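Local coordinates for protein toxin 2A (Paenibacillus larvae, PDB 5URP) that probably transfers ADP-ribose from NAD+ to a target protein, acting as a bacterial virulence-factor toxin of the ADP-ribosyltransferase exoenzyme family, at residues 83-88 / 146-151; 90-95 / 190-195. All coordinates share one frame; numbering follows the deposited sequence.

Contact 1: 83-88 / 146-151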
loop_
_atom_site.group_PDB
_atom_site.type_symbol
_atom_site.label_atom_id
_atom_site.label_comp_id
_atom_site.label_asym_id
_atom_site.label_seq_id
_atom_site.Cartn_x
_atom_site.Cartn_y
_atom_site.Cartn_z
ATOM N N LYS A 83 18.737 -5.416 9.514
ATOM C CA LYS A 83 18.831 -4.279 10.427
ATOM C C LYS A 83 17.888 -3.155 10.021
ATOM O O LYS A 83 17.242 -2.533 10.873
ATOM C CB LYS A 83 20.278 -3.791 10.446
ATOM C CG LYS A 83 20.532 -2.422 11.065
ATOM C CD LYS A 83 21.963 -1.930 10.732
ATOM C CE LYS A 83 22.117 -1.477 9.258
ATOM N NZ LYS A 83 21.331 -0.235 8.945
ATOM N N LYS A 84 17.813 -2.858 8.723
ATOM C CA LYS A 84 16.873 -1.844 8.253
ATOM C C LYS A 84 15.435 -2.251 8.526
ATOM O O LYS A 84 14.605 -1.429 8.931
ATOM C CB LYS A 84 17.055 -1.618 6.754
ATOM C CG LYS A 84 18.420 -1.201 6.327
ATOM C CD LYS A 84 18.346 -0.764 4.861
ATOM C CE LYS A 84 19.603 -0.053 4.421
ATOM N NZ LYS A 84 20.509 -1.026 3.770
ATOM N N ILE A 85 15.119 -3.517 8.274
ATOM C CA ILE A 85 13.758 -4.012 8.433
ATOM C C ILE A 85 13.357 -4.023 9.909
ATOM O O ILE A 85 12.209 -3.715 10.248
ATOM C CB ILE A 85 13.666 -5.400 7.775
ATOM C CG1 ILE A 85 13.776 -5.231 6.246
ATOM C CG2 ILE A 85 12.393 -6.147 8.177
ATOM C CD1 ILE A 85 14.200 -6.498 5.562
ATOM N N GLU A 86 14.298 -4.338 10.803
ATOM C CA GLU A 86 14.024 -4.271 12.240
ATOM C C GLU A 86 13.646 -2.853 12.662
ATOM O O GLU A 86 12.712 -2.655 13.448
ATOM C CB GLU A 86 15.246 -4.782 13.022
ATOM C CG GLU A 86 15.161 -4.646 14.523
ATOM C CD GLU A 86 16.428 -5.126 15.223
ATOM O OE1 GLU A 86 17.397 -5.511 14.528
ATOM O OE2 GLU A 86 16.450 -5.113 16.472
ATOM N N LEU A 87 14.326 -1.847 12.108
ATOM C CA LEU A 87 14.057 -0.457 12.467
ATOM C C LEU A 87 12.693 -0.003 11.963
ATOM O O LEU A 87 11.923 0.632 12.698
ATOM C CB LEU A 87 15.181 0.429 11.909
ATOM C CG LEU A 87 16.493 0.344 12.677
ATOM C CD1 LEU A 87 17.687 0.891 11.865
ATOM C CD2 LEU A 87 16.362 1.102 13.972
ATOM N N ILE A 88 12.372 -0.305 10.700
ATOM C CA ILE A 88 11.063 0.061 10.185
ATOM C C ILE A 88 9.959 -0.666 10.934
ATOM O O ILE A 88 8.936 -0.067 11.271
ATOM C CB ILE A 88 10.999 -0.215 8.674
ATOM C CG1 ILE A 88 12.101 0.569 7.977
ATOM C CG2 ILE A 88 9.643 0.185 8.164
ATOM C CD1 ILE A 88 12.264 0.225 6.510
ATOM N N ARG A 146 4.211 -9.769 1.693
ATOM C CA ARG A 146 5.441 -9.985 2.444
ATOM C C ARG A 146 6.306 -8.735 2.566
ATOM O O ARG A 146 7.001 -8.582 3.567
ATOM C CB ARG A 146 6.220 -11.130 1.809
ATOM C CG ARG A 146 5.397 -12.432 1.927
ATOM C CD ARG A 146 6.148 -13.712 1.635
ATOM N NE ARG A 146 5.195 -14.803 1.423
ATOM C CZ ARG A 146 5.485 -16.097 1.503
ATOM N NH1 ARG A 146 6.711 -16.499 1.817
ATOM N NH2 ARG A 146 4.530 -16.991 1.281
ATOM N N GLY A 147 6.313 -7.840 1.560
ATOM C CA GLY A 147 6.991 -6.567 1.729
ATOM C C GLY A 147 6.183 -5.615 2.581
ATOM O O GLY A 147 5.082 -5.921 3.019
ATOM N N TYR A 148 6.722 -4.411 2.803
ATOM C CA TYR A 148 5.875 -3.358 3.339
ATOM C C TYR A 148 4.819 -2.950 2.309
ATOM O O TYR A 148 4.990 -3.115 1.100
ATOM C CB TYR A 148 6.717 -2.146 3.758
ATOM C CG TYR A 148 7.691 -2.470 4.858
ATOM C CD1 TYR A 148 7.283 -2.517 6.203
ATOM C CD2 TYR A 148 8.997 -2.792 4.559
ATOM C CE1 TYR A 148 8.194 -2.840 7.204
ATOM C CE2 TYR A 148 9.906 -3.128 5.535
ATOM C CZ TYR A 148 9.505 -3.157 6.856
ATOM O OH TYR A 148 10.454 -3.497 7.761
ATOM N N LEU A 149 3.724 -2.412 2.798
ATOM C CA LEU A 149 2.598 -2.044 1.950
ATOM C C LEU A 149 2.473 -0.526 1.949
ATOM O O LEU A 149 1.927 0.076 2.876
ATOM C CB LEU A 149 1.330 -2.739 2.436
ATOM C CG LEU A 149 0.112 -2.672 1.531
ATOM C CD1 LEU A 149 0.407 -3.215 0.145
ATOM C CD2 LEU A 149 -1.032 -3.468 2.177
ATOM N N SER A 150 2.993 0.089 0.878
ATOM C CA SER A 150 2.905 1.522 0.672
ATOM C C SER A 150 1.581 1.844 -0.008
ATOM O O SER A 150 1.259 1.267 -1.057
ATOM C CB SER A 150 4.067 2.013 -0.208
ATOM O OG SER A 150 5.322 1.907 0.443
ATOM N N THR A 151 0.835 2.777 0.572
ATOM C CA THR A 151 -0.467 3.193 0.082
ATOM C C THR A 151 -0.524 4.709 0.193
ATOM O O THR A 151 0.404 5.332 0.709
ATOM C CB THR A 151 -1.605 2.574 0.901
ATOM O OG1 THR A 151 -1.648 3.183 2.189
ATOM C CG2 THR A 151 -1.417 1.074 1.044
#
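Y148 reaches from the turn before strand 149-152 to helix 79-92, where it meets I85 and I88. These two isoleucines lie about one helical turn apart, and each meets the phenol in its own way. I88 lies over one face of the ring. I88 CG2 rests over the hydroxyl-bearing end of that face, 3.5 Å from Y148 CE1. The same methyl, I88 CG2, is 3.6 Å from Y148 CZ. With CG1 of I88 beside the backbone N (chi1 -58°), CG2 falls anti to it and over the ring. The CB of I88 packs closer to the hydroxyl, 3.4 Å from Y148 OH. I85 comes in obliquely, with its CG2 methyl 3.3 Å from Y148 OH. The backbone is also close, with I85 O 3.1 Å from Y148 OH. The hydroxyl makes its hydrogen bond to OD1 of D89, the residue after I88, while OD2 of D89 forms a salt bridge with NE of R195, whose side chain also touches Y148. I66 and L70 of helix 64-72 and L192 of the neighbouring strand also touch the tyrosine, and N67 OD1 bonds to Y148 N, so the residue is held at its backbone as well as at its phenol end. The contact thus joins apolar packing on the ring to one polar anchor at its end. Its chemistry implies a buried hydroxyl satisfied by D89 while the ring packs on I88 and I85, with the R195 charge probably helping to keep D89 ionised.

Contact 2: 90-95 / 190-195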
loop_
_atom_site.group_PDB
_atom_site.type_symbol
_atom_site.label_atom_id
_atom_site.label_comp_id
_atom_site.label_asym_id
_atom_site.label_seq_id
_atom_site.Cartn_x
_atom_site.Cartn_y
_atom_site.Cartn_z
ATOM N N LYS A 90 9.948 -1.706 13.997
ATOM C CA LYS A 90 9.840 -1.108 15.319
ATOM C C LYS A 90 9.171 0.251 15.253
ATOM O O LYS A 90 8.446 0.628 16.178
ATOM C CB LYS A 90 11.239 -1.026 15.930
ATOM C CG LYS A 90 11.390 -0.417 17.307
ATOM C CD LYS A 90 12.805 -0.694 17.868
ATOM C CE LYS A 90 13.955 -0.084 17.037
ATOM N NZ LYS A 90 14.295 1.349 17.379
ATOM N N ALA A 91 9.397 1.004 14.166
ATOM C CA ALA A 91 8.752 2.296 14.015
ATOM C C ALA A 91 7.251 2.160 13.781
ATOM O O ALA A 91 6.462 2.958 14.304
ATOM C CB ALA A 91 9.415 3.067 12.854
ATOM N N LEU A 92 6.822 1.200 12.972
ATOM C CA LEU A 92 5.409 1.181 12.617
ATOM C C LEU A 92 4.505 0.728 13.760
ATOM O O LEU A 92 3.333 1.095 13.765
ATOM C CB LEU A 92 5.194 0.303 11.401
ATOM C CG LEU A 92 5.821 0.865 10.117
ATOM C CD1 LEU A 92 5.727 -0.154 8.981
ATOM C CD2 LEU A 92 5.204 2.193 9.627
ATOM N N ILE A 93 5.015 -0.026 14.735
ATOM C CA ILE A 93 4.162 -0.391 15.876
ATOM C C ILE A 93 4.016 0.737 16.882
ATOM O O ILE A 93 3.262 0.602 17.857
ATOM C CB ILE A 93 4.665 -1.684 16.543
ATOM C CG1 ILE A 93 6.081 -1.527 17.101
ATOM C CG2 ILE A 93 4.566 -2.806 15.519
ATOM C CD1 ILE A 93 6.581 -2.754 17.850
ATOM N N LYS A 94 4.661 1.870 16.651
ATOM C CA LYS A 94 4.531 3.037 17.504
ATOM C C LYS A 94 3.359 3.939 17.124
ATOM O O LYS A 94 3.230 5.028 17.688
ATOM C CB LYS A 94 5.814 3.855 17.475
ATOM C CG LYS A 94 7.039 3.075 17.911
ATOM C CD LYS A 94 8.224 3.992 18.046
ATOM C CE LYS A 94 9.449 3.242 18.525
ATOM N NZ LYS A 94 10.622 4.139 18.716
ATOM N N THR A 95 2.519 3.543 16.187
ATOM C CA THR A 95 1.362 4.374 15.927
ATOM C C THR A 95 0.147 3.498 15.679
ATOM O O THR A 95 0.246 2.303 15.423
ATOM C CB THR A 95 1.650 5.358 14.793
ATOM O OG1 THR A 95 0.623 6.377 14.748
ATOM C CG2 THR A 95 1.813 4.600 13.474
ATOM N N GLU A 190 1.766 9.262 1.601
ATOM C CA GLU A 190 1.901 7.825 1.820
ATOM C C GLU A 190 1.531 7.416 3.248
ATOM O O GLU A 190 1.996 8.016 4.224
ATOM C CB GLU A 190 3.324 7.368 1.523
ATOM C CG GLU A 190 3.528 5.883 1.763
ATOM C CD GLU A 190 4.883 5.338 1.351
ATOM O OE1 GLU A 190 5.635 5.992 0.587
ATOM O OE2 GLU A 190 5.195 4.218 1.804
ATOM N N MET A 191 0.708 6.381 3.335
ATOM C CA MET A 191 0.451 5.641 4.570
ATOM C C MET A 191 1.188 4.315 4.424
ATOM O O MET A 191 0.912 3.538 3.498
ATOM C CB MET A 191 -1.044 5.407 4.797
ATOM C CG MET A 191 -1.864 6.630 5.012
ATOM S SD MET A 191 -1.525 7.463 6.573
ATOM C CE MET A 191 -1.957 6.197 7.730
ATOM N N LEU A 192 2.115 4.043 5.336
ATOM C CA LEU A 192 2.950 2.860 5.252
ATOM C C LEU A 192 2.422 1.830 6.234
ATOM O O LEU A 192 2.295 2.131 7.422
ATOM C CB LEU A 192 4.394 3.217 5.568
ATOM C CG LEU A 192 5.428 2.102 5.502
ATOM C CD1 LEU A 192 5.429 1.411 4.163
ATOM C CD2 LEU A 192 6.819 2.634 5.827
ATOM N N LEU A 193 2.109 0.650 5.737
ATOM C CA LEU A 193 1.590 -0.415 6.596
ATOM C C LEU A 193 2.683 -1.453 6.824
ATOM O O LEU A 193 3.585 -1.637 5.997
ATOM C CB LEU A 193 0.364 -1.089 5.972
ATOM C CG LEU A 193 -1.025 -0.446 6.039
ATOM C CD1 LEU A 193 -1.856 -0.973 4.873
ATOM C CD2 LEU A 193 -1.799 -0.737 7.274
ATOM N N PRO A 194 2.614 -2.172 7.944
ATOM C CA PRO A 194 3.626 -3.172 8.266
ATOM C C PRO A 194 3.764 -4.232 7.198
ATOM O O PRO A 194 2.830 -4.502 6.437
ATOM C CB PRO A 194 3.088 -3.805 9.566
ATOM C CG PRO A 194 2.185 -2.784 10.152
ATOM C CD PRO A 194 1.623 -1.992 9.019
ATOM N N ARG A 195 4.949 -4.825 7.137
ATOM C CA ARG A 195 5.119 -6.017 6.327
ATOM C C ARG A 195 4.252 -7.156 6.873
ATOM O O ARG A 195 3.820 -7.138 8.019
ATOM C CB ARG A 195 6.593 -6.409 6.279
ATOM C CG ARG A 195 7.167 -7.026 7.535
ATOM C CD ARG A 195 8.682 -7.138 7.419
ATOM N NE ARG A 195 9.291 -7.625 8.644
ATOM C CZ ARG A 195 9.509 -8.899 8.934
ATOM N NH1 ARG A 195 9.158 -9.873 8.096
ATOM N NH2 ARG A 195 10.084 -9.202 10.084
#
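L92, the last residue of helix 79-92, packs on the end of strand 190-193, the strand that begins with the glutamate of the Gln-X-Glu motif of this transferase family. One leucine side chain carries nearly all of the contact, and its two methyls share the work. L92 CD1 goes to the strand exit, 3.7 Å from P194 CA. L92 CD1 is also 4.0 Å from L193 C, so it covers the L193-P194 peptide link. The other methyl turns to L192 instead. L92 CD2 is 3.7 Å from L192 O. L92 CD2 also lies 4.1 Å from L192 CG. The side chains of L92 and L192 cross at about a right angle, so they touch over a short length. The first torsion of L192 (chi1 -179°) extends CG away from its backbone N, to where both L92 methyls come near it. The ring of P194 adds a looser contact, with P194 CG 4.5 Å from L92 CB. No hydrogen bond crosses between the segments; the join is van der Waals packing of one leucine on side chains and backbone. The helix gives way here to a type I turn from L92 to T95, and K94 N bonds back to A91 O at 3.2 Å. W44 of helix 30-45 packs on L92, and its NE1 bonds to A91 O. Y59 of helix 50-61 touches L192. The contact lies where the C-terminal end of helix 79-92 meets the three-stranded sheet, with helices 30-45 and 50-61 packing beside it and L193 reaching L168 and I170 of the larger sheet.

Contacts 1 and 2 use successive parts of helix 79-92, and their centres lie 8 Å apart. Their other segments belong to antiparallel neighbouring strands, 149-152 and 190-193. T151 O and M191 N probably bond across these strands at 2.8 Å. Y148 CD1 packs 3.4 Å from R195 N, so the two contacts touch directly. S150 begins the Ser-Thr-Ser sequence of the family, and E190 is the glutamate of the Gln-X-Glu motif; S150 OG lies 2.7 Å from E190 OE2, a probable hydrogen bond. R105 NH1 bonds to S150 O. This grouping is consistent with the NAD-binding site of related toxins. Contact 1 joins the loop leading into strand 149-152, and contact 2 strand 190-193 and its exit, to helix 79-92.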